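Local coordinates for protein TarM (Staphylococcus aureus subsp. aureus 21178, PDB 4X7R) that is a glycosyltransferase of the GT-B fold, with two parallel-sheet domains and a long antiparallel sheet inserted into the first of them, at residues M234-I248 with Y268-L282. The protein carries 1 engineered substitution. Residues are numbered along the deposited sequence; the frame is centred on the assembly and turned at random.
Sequences MFNTNHKNAQKYGVI and YIIENANKINGVIVL
CB of N277 lies over one face of the Y245 ring, a CH-pi contact with the carbon 3.9 Å from the ring centroid, while Q243 OE1 sits at the ring's edge and takes the tyrosine hydroxyl's hydrogen bond. F235 is met at its edge, near the ring plane, by I276 CG2 and K275 CB; N272 OD1 and the Y268 hydroxyl approach it obliquely. F235 reaches them because its CG stands anti to the backbone N (chi1 -166°). On one face of the Y268 ring lies N272 ND2, offset toward the rim and hydrogen-bonded to Y268 O. Y245 and Y268 belong to a right-handed beta-alpha-beta crossover of the N-terminal Rossmann-like domain, strand 243-247, helix 264-271, strand 278-281, while F235 packs on it from the preceding helix 231-235. The two strands are neighbours in the parallel sheet: G246 N gives to G278 O (3.0 Å), G246 O takes I280 N, and I248 N closes on I280 O (2.8 Å). Before the second strand, N277 grips K244 twice: its N hydrogen-bonds to K244 O, and its OD1 takes K244 N (2.8 Å), the donor 43° out of the amide's carbonyl plane. The extended K244 chain carries NZ to M234 O (2.8 Å) and T237 OG1. Between sheet and helix, I248 CD1 pushes tightly against I270 CG1 (3.5 Å) and also touches I269 and V279. I280 meets Y245 on the face covered by helix 480-492, and beyond the strand L282 touches the bound (2S)-2,3-dihydroxypropyl 2-acetamido-2-deoxy-alpha-D-glucopyranoside.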
ATOM      1  N   MET A 234       2.569 -17.047  -4.628  1.00 34.04           N
ATOM      2  CA  MET A 234       1.357 -17.805  -4.912  1.00 33.41           C
ATOM      3  C   MET A 234       1.631 -18.796  -6.045  1.00 38.54           C
ATOM      4  O   MET A 234       1.260 -19.965  -5.938  1.00 38.51           O
ATOM      5  CB  MET A 234       0.184 -16.866  -5.314  1.00 34.50           C
ATOM      6  CG  MET A 234      -1.123 -17.620  -5.689  1.00 36.52           C
ATOM      7  SD  MET A 234      -2.401 -16.565  -6.406  1.00 39.15           S
ATOM      8  CE  MET A 234      -1.664 -16.155  -8.008  1.00 36.10           C
ATOM      9  N   PHE A 235       2.212 -18.308  -7.147  1.00 35.51           N
ATOM     10  CA  PHE A 235       2.483 -19.113  -8.334  1.00 36.28           C
ATOM     11  C   PHE A 235       3.293 -20.403  -8.046  1.00 41.72           C
ATOM     12  O   PHE A 235       2.924 -21.462  -8.538  1.00 43.14           O
ATOM     13  CB  PHE A 235       3.151 -18.266  -9.435  1.00 37.72           C
ATOM     14  CG  PHE A 235       3.165 -18.935 -10.796  1.00 40.80           C
ATOM     15  CD1 PHE A 235       1.974 -19.242 -11.456  1.00 43.20           C
ATOM     16  CD2 PHE A 235       4.364 -19.245 -11.425  1.00 44.84           C
ATOM     17  CE1 PHE A 235       1.984 -19.870 -12.708  1.00 44.56           C
ATOM     18  CE2 PHE A 235       4.373 -19.847 -12.694  1.00 48.88           C
ATOM     19  CZ  PHE A 235       3.182 -20.155 -13.325  1.00 45.67           C
ATOM     20  N   ASN A 236       4.365 -20.307  -7.248  1.00 38.85           N
ATOM     21  CA  ASN A 236       5.252 -21.439  -6.934  1.00 39.81           C
ATOM     22  C   ASN A 236       4.713 -22.472  -5.920  1.00 44.39           C
ATOM     23  O   ASN A 236       5.383 -23.485  -5.706  1.00 46.31           O
ATOM     24  CB  ASN A 236       6.624 -20.933  -6.490  1.00 36.93           C
ATOM     25  CG  ASN A 236       7.370 -20.123  -7.521  1.00 58.94           C
ATOM     26  OD1 ASN A 236       7.077 -20.136  -8.708  1.00 47.27           O
ATOM     27  ND2 ASN A 236       8.362 -19.387  -7.085  1.00 58.91           N
ATOM     28  N   THR A 237       3.549 -22.232  -5.270  1.00 38.97           N
ATOM     29  CA  THR A 237       3.047 -23.239  -4.306  1.00 39.77           C
ATOM     30  C   THR A 237       2.689 -24.549  -5.032  1.00 45.63           C
ATOM     31  O   THR A 237       2.396 -24.532  -6.225  1.00 45.07           O
ATOM     32  CB  THR A 237       1.872 -22.753  -3.439  1.00 41.53           C
ATOM     33  OG1 THR A 237       0.677 -22.792  -4.206  1.00 44.30           O
ATOM     34  CG2 THR A 237       2.081 -21.401  -2.811  1.00 33.25           C
ATOM     35  N   ASN A 238       2.723 -25.666  -4.302  1.00 44.12           N
ATOM     36  CA  ASN A 238       2.441 -26.996  -4.825  1.00 46.15           C
ATOM     37  C   ASN A 238       0.948 -27.365  -4.883  1.00 50.42           C
ATOM     38  O   ASN A 238       0.645 -28.501  -5.243  1.00 52.38           O
ATOM     39  CB  ASN A 238       3.216 -28.029  -3.996  1.00 46.23           C
ATOM     40  CG  ASN A 238       2.724 -28.209  -2.561  1.00 63.13           C
ATOM     41  OD1 ASN A 238       1.796 -27.547  -2.073  1.00 60.55           O
ATOM     42  ND2 ASN A 238       3.342 -29.123  -1.844  1.00 50.84           N
ATOM     43  N   HIS A 239       0.026 -26.436  -4.500  1.00 45.95           N
ATOM     44  CA  HIS A 239      -1.435 -26.669  -4.474  1.00 45.22           C
ATOM     45  C   HIS A 239      -1.919 -27.222  -5.798  1.00 50.54           C
ATOM     46  O   HIS A 239      -1.584 -26.680  -6.848  1.00 49.48           O
ATOM     47  CB  HIS A 239      -2.237 -25.388  -4.129  1.00 44.02           C
ATOM     48  CG  HIS A 239      -1.996 -24.851  -2.751  1.00 45.51           C
ATOM     49  ND1 HIS A 239      -1.073 -23.836  -2.525  1.00 45.41           N
ATOM     50  CD2 HIS A 239      -2.606 -25.149  -1.580  1.00 46.30           C
ATOM     51  CE1 HIS A 239      -1.115 -23.588  -1.221  1.00 43.87           C
ATOM     52  NE2 HIS A 239      -2.010 -24.362  -0.607  1.00 44.93           N
ATOM     53  N   LYS A 240      -2.693 -28.310  -5.748  1.00 49.52           N
ATOM     54  CA  LYS A 240      -3.242 -28.967  -6.937  1.00 50.92           C
ATOM     55  C   LYS A 240      -4.727 -28.637  -7.116  1.00 56.48           C
ATOM     56  O   LYS A 240      -5.245 -28.734  -8.233  1.00 57.24           O
ATOM     57  CB  LYS A 240      -3.047 -30.492  -6.841  1.00 55.63           C
ATOM     58  CG  LYS A 240      -1.578 -30.920  -6.860  1.00 79.91           C
ATOM     59  CD  LYS A 240      -1.405 -32.362  -6.411  1.00 98.35           C
ATOM     60  CE  LYS A 240       0.046 -32.727  -6.172  1.00120.68           C
ATOM     61  NZ  LYS A 240       0.602 -32.100  -4.933  1.00131.11           N
ATOM     62  N   ASN A 241      -5.416 -28.252  -6.021  1.00 51.22           N
ATOM     63  CA  ASN A 241      -6.855 -27.964  -6.054  1.00 50.20           C
ATOM     64  C   ASN A 241      -7.198 -26.523  -5.764  1.00 49.52           C
ATOM     65  O   ASN A 241      -8.166 -26.019  -6.325  1.00 50.33           O
ATOM     66  CB  ASN A 241      -7.588 -28.853  -5.051  1.00 50.07           C
ATOM     67  CG  ASN A 241      -7.307 -30.306  -5.227  1.00 63.27           C
ATOM     68  OD1 ASN A 241      -7.438 -30.854  -6.330  1.00 59.36           O
ATOM     69  ND2 ASN A 241      -6.921 -30.946  -4.129  1.00 51.52           N
ATOM     70  N   ALA A 242      -6.465 -25.880  -4.836  1.00 42.54           N
ATOM     71  CA  ALA A 242      -6.710 -24.490  -4.476  1.00 40.27           C
ATOM     72  C   ALA A 242      -6.648 -23.607  -5.719  1.00 45.05           C
ATOM     73  O   ALA A 242      -5.853 -23.879  -6.617  1.00 44.03           O
ATOM     74  CB  ALA A 242      -5.710 -24.028  -3.443  1.00 39.19           C
ATOM     75  N   GLN A 243      -7.548 -22.611  -5.801  1.00 41.25           N
ATOM     76  CA  GLN A 243      -7.622 -21.689  -6.921  1.00 40.49           C
ATOM     77  C   GLN A 243      -6.610 -20.561  -6.792  1.00 40.94           C
ATOM     78  O   GLN A 243      -6.272 -20.121  -5.673  1.00 38.08           O
ATOM     79  CB  GLN A 243      -9.046 -21.127  -7.070  1.00 42.47           C
ATOM     80  CG  GLN A 243     -10.101 -22.234  -7.165  1.00 41.63           C
ATOM     81  CD  GLN A 243     -11.476 -21.699  -7.382  1.00 44.20           C
ATOM     82  OE1 GLN A 243     -11.671 -20.714  -8.092  1.00 41.53           O
ATOM     83  NE2 GLN A 243     -12.468 -22.369  -6.812  1.00 44.22           N
ATOM     84  N   LYS A 244      -6.113 -20.096  -7.951  1.00 38.14           N
ATOM     85  CA  LYS A 244      -5.127 -19.008  -8.002  1.00 36.16           C
ATOM     86  C   LYS A 244      -5.552 -17.924  -8.966  1.00 37.89           C
ATOM     87  O   LYS A 244      -5.786 -18.192 -10.153  1.00 37.10           O
ATOM     88  CB  LYS A 244      -3.710 -19.521  -8.347  1.00 38.73           C
ATOM     89  CG  LYS A 244      -3.139 -20.540  -7.352  1.00 41.51           C
ATOM     90  CD  LYS A 244      -1.751 -21.029  -7.768  1.00 37.60           C
ATOM     91  CE  LYS A 244      -1.123 -21.998  -6.770  1.00 32.04           C
ATOM     92  NZ  LYS A 244       0.293 -22.310  -7.141  1.00 36.48           N
ATOM     93  N   TYR A 245      -5.622 -16.684  -8.460  1.00 33.18           N
ATOM     94  CA  TYR A 245      -5.993 -15.507  -9.258  1.00 32.42           C
ATOM     95  C   TYR A 245      -5.006 -14.421  -9.015  1.00 36.67           C
ATOM     96  O   TYR A 245      -4.509 -14.278  -7.901  1.00 36.64           O
ATOM     97  CB  TYR A 245      -7.405 -14.962  -8.895  1.00 32.78           C
ATOM     98  CG  TYR A 245      -8.515 -15.951  -9.157  1.00 34.22           C
ATOM     99  CD1 TYR A 245      -9.075 -16.078 -10.424  1.00 36.29           C
ATOM    100  CD2 TYR A 245      -8.945 -16.822  -8.163  1.00 34.86           C
ATOM    101  CE1 TYR A 245     -10.051 -17.038 -10.689  1.00 37.33           C
ATOM    102  CE2 TYR A 245      -9.941 -17.767  -8.410  1.00 36.13           C
ATOM    103  CZ  TYR A 245     -10.479 -17.880  -9.678  1.00 41.22           C
ATOM    104  OH  TYR A 245     -11.413 -18.842  -9.947  1.00 43.74           O
ATOM    105  N   GLY A 246      -4.750 -13.643 -10.051  1.00 32.76           N
ATOM    106  CA  GLY A 246      -3.877 -12.477  -9.967  1.00 31.42           C
ATOM    107  C   GLY A 246      -4.738 -11.282 -10.301  1.00 36.34           C
ATOM    108  O   GLY A 246      -5.502 -11.351 -11.268  1.00 35.38           O
ATOM    109  N   VAL A 247      -4.696 -10.207  -9.471  1.00 32.91           N
ATOM    110  CA  VAL A 247      -5.428  -8.975  -9.792  1.00 33.10           C
ATOM    111  C   VAL A 247      -4.387  -7.927 -10.195  1.00 36.96           C
ATOM    112  O   VAL A 247      -3.506  -7.612  -9.394  1.00 36.15           O
ATOM    113  CB  VAL A 247      -6.372  -8.434  -8.665  1.00 36.21           C
ATOM    114  CG1 VAL A 247      -6.955  -7.063  -9.043  1.00 35.68           C
ATOM    115  CG2 VAL A 247      -7.500  -9.418  -8.332  1.00 35.92           C
ATOM    116  N   ILE A 248      -4.481  -7.408 -11.428  1.00 33.66           N
ATOM    117  CA  ILE A 248      -3.607  -6.337 -11.923  1.00 33.17           C
ATOM    118  C   ILE A 248      -4.305  -4.996 -11.595  1.00 35.97           C
ATOM    119  O   ILE A 248      -5.448  -4.762 -11.978  1.00 33.75           O
ATOM    120  CB  ILE A 248      -3.195  -6.563 -13.392  1.00 36.85           C
ATOM    121  CG1 ILE A 248      -2.126  -7.720 -13.411  1.00 38.06           C
ATOM    122  CG2 ILE A 248      -2.627  -5.268 -14.004  1.00 37.20           C
ATOM    123  CD1 ILE A 248      -1.731  -8.262 -14.662  1.00 45.43           C
ATOM    124  N   TYR A 268       4.947 -10.694 -16.099  1.00 41.46           N
ATOM    125  CA  TYR A 268       5.063 -12.066 -15.612  1.00 41.39           C
ATOM    126  C   TYR A 268       3.690 -12.655 -15.219  1.00 41.98           C
ATOM    127  O   TYR A 268       3.412 -13.814 -15.509  1.00 42.74           O
ATOM    128  CB  TYR A 268       6.078 -12.132 -14.456  1.00 42.65           C
ATOM    129  CG  TYR A 268       6.377 -13.541 -14.005  1.00 45.51           C
ATOM    130  CD1 TYR A 268       7.155 -14.395 -14.786  1.00 47.96           C
ATOM    131  CD2 TYR A 268       5.891 -14.023 -12.795  1.00 45.84           C
ATOM    132  CE1 TYR A 268       7.428 -15.698 -14.375  1.00 49.34           C
ATOM    133  CE2 TYR A 268       6.171 -15.317 -12.367  1.00 46.97           C
ATOM    134  CZ  TYR A 268       6.938 -16.153 -13.160  1.00 54.93           C
ATOM    135  OH  TYR A 268       7.188 -17.433 -12.734  1.00 55.70           O
ATOM    136  N   ILE A 269       2.832 -11.859 -14.586  1.00 36.28           N
ATOM    137  CA  ILE A 269       1.482 -12.277 -14.221  1.00 35.30           C
ATOM    138  C   ILE A 269       0.680 -12.600 -15.504  1.00 39.98           C
ATOM    139  O   ILE A 269       0.176 -13.719 -15.648  1.00 40.56           O
ATOM    140  CB  ILE A 269       0.782 -11.220 -13.319  1.00 37.96           C
ATOM    141  CG1 ILE A 269       1.589 -10.993 -11.998  1.00 38.52           C
ATOM    142  CG2 ILE A 269      -0.679 -11.624 -12.999  1.00 36.53           C
ATOM    143  CD1 ILE A 269       1.156  -9.794 -11.205  1.00 33.49           C
ATOM    144  N   ILE A 270       0.601 -11.634 -16.432  1.00 34.83           N
ATOM    145  CA  ILE A 270      -0.114 -11.753 -17.708  1.00 36.12           C
ATOM    146  C   ILE A 270       0.344 -12.959 -18.523  1.00 45.06           C
ATOM    147  O   ILE A 270      -0.496 -13.741 -18.974  1.00 45.85           O
ATOM    148  CB  ILE A 270      -0.009 -10.449 -18.539  1.00 38.52           C
ATOM    149  CG1 ILE A 270      -0.682  -9.266 -17.823  1.00 36.69           C
ATOM    150  CG2 ILE A 270      -0.568 -10.659 -19.954  1.00 39.08           C
ATOM    151  CD1 ILE A 270      -0.285  -7.837 -18.469  1.00 44.85           C
ATOM    152  N   GLU A 271       1.661 -13.111 -18.707  1.00 43.75           N
ATOM    153  CA  GLU A 271       2.227 -14.227 -19.464  1.00 44.75           C
ATOM    154  C   GLU A 271       1.918 -15.601 -18.892  1.00 47.69           C
ATOM    155  O   GLU A 271       1.846 -16.574 -19.647  1.00 49.33           O
ATOM    156  CB  GLU A 271       3.721 -14.025 -19.681  1.00 47.01           C
ATOM    157  CG  GLU A 271       3.977 -12.986 -20.763  1.00 60.05           C
ATOM    158  CD  GLU A 271       5.421 -12.586 -20.994  1.00 87.10           C
ATOM    159  OE1 GLU A 271       6.249 -12.745 -20.067  1.00 69.85           O
ATOM    160  OE2 GLU A 271       5.716 -12.076 -22.100  1.00 88.50           O
ATOM    161  N   ASN A 272       1.663 -15.663 -17.581  1.00 42.84           N
ATOM    162  CA  ASN A 272       1.322 -16.892 -16.860  1.00 43.08           C
ATOM    163  C   ASN A 272      -0.178 -17.089 -16.567  1.00 43.80           C
ATOM    164  O   ASN A 272      -0.532 -18.026 -15.846  1.00 42.47           O
ATOM    165  CB  ASN A 272       2.169 -16.977 -15.583  1.00 43.68           C
ATOM    166  CG  ASN A 272       3.579 -17.346 -15.936  1.00 52.64           C
ATOM    167  OD1 ASN A 272       3.833 -18.396 -16.517  1.00 42.53           O
ATOM    168  ND2 ASN A 272       4.491 -16.422 -15.768  1.00 45.62           N
ATOM    169  N   ALA A 273      -1.058 -16.231 -17.150  1.00 39.32           N
ATOM    170  CA  ALA A 273      -2.518 -16.258 -16.927  1.00 37.52           C
ATOM    171  C   ALA A 273      -3.150 -17.603 -17.225  1.00 43.50           C
ATOM    172  O   ALA A 273      -4.013 -18.060 -16.471  1.00 42.29           O
ATOM    173  CB  ALA A 273      -3.201 -15.165 -17.739  1.00 37.17           C
ATOM    174  N   ASN A 274      -2.697 -18.251 -18.315  1.00 42.11           N
ATOM    175  CA  ASN A 274      -3.223 -19.548 -18.738  1.00 43.21           C
ATOM    176  C   ASN A 274      -2.853 -20.698 -17.814  1.00 46.47           C
ATOM    177  O   ASN A 274      -3.459 -21.756 -17.909  1.00 47.04           O
ATOM    178  CB  ASN A 274      -2.841 -19.846 -20.186  1.00 44.10           C
ATOM    179  CG  ASN A 274      -3.600 -19.023 -21.193  1.00 61.61           C
ATOM    180  OD1 ASN A 274      -4.422 -18.165 -20.860  1.00 55.32           O
ATOM    181  ND2 ASN A 274      -3.341 -19.271 -22.457  1.00 52.20           N
ATOM    182  N   LYS A 275      -1.892 -20.488 -16.912  1.00 43.39           N
ATOM    183  CA  LYS A 275      -1.428 -21.514 -15.973  1.00 43.96           C
ATOM    184  C   LYS A 275      -2.124 -21.423 -14.606  1.00 48.52           C
ATOM    185  O   LYS A 275      -1.872 -22.268 -13.761  1.00 50.41           O
ATOM    186  CB  LYS A 275       0.105 -21.460 -15.824  1.00 45.76           C
ATOM    187  CG  LYS A 275       0.847 -21.761 -17.127  1.00 52.14           C
ATOM    188  CD  LYS A 275       2.343 -21.889 -16.908  1.00 61.42           C
ATOM    189  CE  LYS A 275       3.095 -22.059 -18.207  1.00 74.43           C
ATOM    190  NZ  LYS A 275       3.160 -20.785 -18.988  1.00 89.83           N
ATOM    191  N   ILE A 276      -3.005 -20.411 -14.388  1.00 42.47           N
ATOM    192  CA  ILE A 276      -3.740 -20.216 -13.125  1.00 39.28           C
ATOM    193  C   ILE A 276      -5.244 -20.106 -13.423  1.00 43.07           C
ATOM    194  O   ILE A 276      -5.651 -20.280 -14.580  1.00 41.46           O
ATOM    195  CB  ILE A 276      -3.175 -19.040 -12.249  1.00 40.70           C
ATOM    196  CG1 ILE A 276      -3.232 -17.674 -12.978  1.00 38.76           C
ATOM    197  CG2 ILE A 276      -1.742 -19.363 -11.730  1.00 41.24           C
ATOM    198  CD1 ILE A 276      -3.044 -16.454 -12.105  1.00 38.22           C
ATOM    199  N   ASN A 277      -6.074 -19.811 -12.410  1.00 39.57           N
ATOM    200  CA  ASN A 277      -7.504 -19.721 -12.692  1.00 39.93           C
ATOM    201  C   ASN A 277      -7.900 -18.443 -13.432  1.00 43.72           C
ATOM    202  O   ASN A 277      -8.899 -18.440 -14.149  1.00 44.80           O
ATOM    203  CB  ASN A 277      -8.346 -19.987 -11.448  1.00 40.91           C
ATOM    204  CG  ASN A 277      -8.072 -21.319 -10.830  1.00 47.43           C
ATOM    205  OD1 ASN A 277      -7.031 -21.527 -10.214  1.00 41.72           O
ATOM    206  ND2 ASN A 277      -9.014 -22.239 -10.977  1.00 42.85           N
ATOM    207  N   GLY A 278      -7.079 -17.401 -13.336  1.00 37.86           N
ATOM    208  CA  GLY A 278      -7.378 -16.166 -14.028  1.00 35.67           C
ATOM    209  C   GLY A 278      -6.601 -14.954 -13.581  1.00 37.79           C
ATOM    210  O   GLY A 278      -6.156 -14.855 -12.435  1.00 36.47           O
ATOM    211  N   VAL A 279      -6.438 -14.019 -14.514  1.00 32.43           N
ATOM    212  CA  VAL A 279      -5.797 -12.738 -14.253  1.00 30.67           C
ATOM    213  C   VAL A 279      -6.890 -11.689 -14.447  1.00 35.90           C
ATOM    214  O   VAL A 279      -7.539 -11.628 -15.500  1.00 34.12           O
ATOM    215  CB  VAL A 279      -4.532 -12.536 -15.111  1.00 33.02           C
ATOM    216  CG1 VAL A 279      -4.049 -11.078 -15.072  1.00 32.08           C
ATOM    217  CG2 VAL A 279      -3.421 -13.489 -14.639  1.00 32.29           C
ATOM    218  N   ILE A 280      -7.143 -10.924 -13.386  1.00 34.35           N
ATOM    219  CA  ILE A 280      -8.195  -9.912 -13.352  1.00 33.81           C
ATOM    220  C   ILE A 280      -7.636  -8.530 -13.614  1.00 37.02           C
ATOM    221  O   ILE A 280      -6.616  -8.153 -13.041  1.00 36.82           O
ATOM    222  CB  ILE A 280      -9.036  -9.981 -12.024  1.00 36.43           C
ATOM    223  CG1 ILE A 280     -10.023 -11.176 -12.016  1.00 37.10           C
ATOM    224  CG2 ILE A 280      -9.839  -8.669 -11.773  1.00 35.60           C
ATOM    225  CD1 ILE A 280      -9.474 -12.541 -11.828  1.00 36.50           C
ATOM    226  N   VAL A 281      -8.315  -7.777 -14.497  1.00 32.58           N
ATOM    227  CA  VAL A 281      -8.014  -6.381 -14.779  1.00 30.15           C
ATOM    228  C   VAL A 281      -9.266  -5.607 -14.428  1.00 33.06           C
ATOM    229  O   VAL A 281     -10.343  -6.188 -14.390  1.00 30.79           O
ATOM    230  CB  VAL A 281      -7.433  -6.072 -16.174  1.00 32.21           C
ATOM    231  CG1 VAL A 281      -6.066  -6.729 -16.338  1.00 32.12           C
ATOM    232  CG2 VAL A 281      -8.394  -6.470 -17.298  1.00 31.22           C
ATOM    233  N   LEU A 282      -9.137  -4.307 -14.179  1.00 30.77           N
ATOM    234  CA  LEU A 282     -10.259  -3.532 -13.693  1.00 30.14           C
ATOM    235  C   LEU A 282     -11.191  -2.965 -14.745  1.00 34.38           C
ATOM    236  O   LEU A 282     -12.323  -2.608 -14.401  1.00 32.45           O
ATOM    237  CB  LEU A 282      -9.779  -2.438 -12.729  1.00 29.56           C
ATOM    238  CG  LEU A 282      -8.933  -2.922 -11.515  1.00 31.86           C
ATOM    239  CD1 LEU A 282      -8.150  -1.753 -10.921  1.00 29.96           C
ATOM    240  CD2 LEU A 282      -9.816  -3.599 -10.465  1.00 32.23           C
TER
HETATM  241  O   HOH W   1       7.388 -17.527 -10.065  1.00 49.46           O
HETATM  242  O   HOH W   2      -8.747 -25.239  -9.635  1.00 67.45           O
HETATM  243  O   HOH W   3      -6.438  -3.135 -13.926  1.00 30.11           O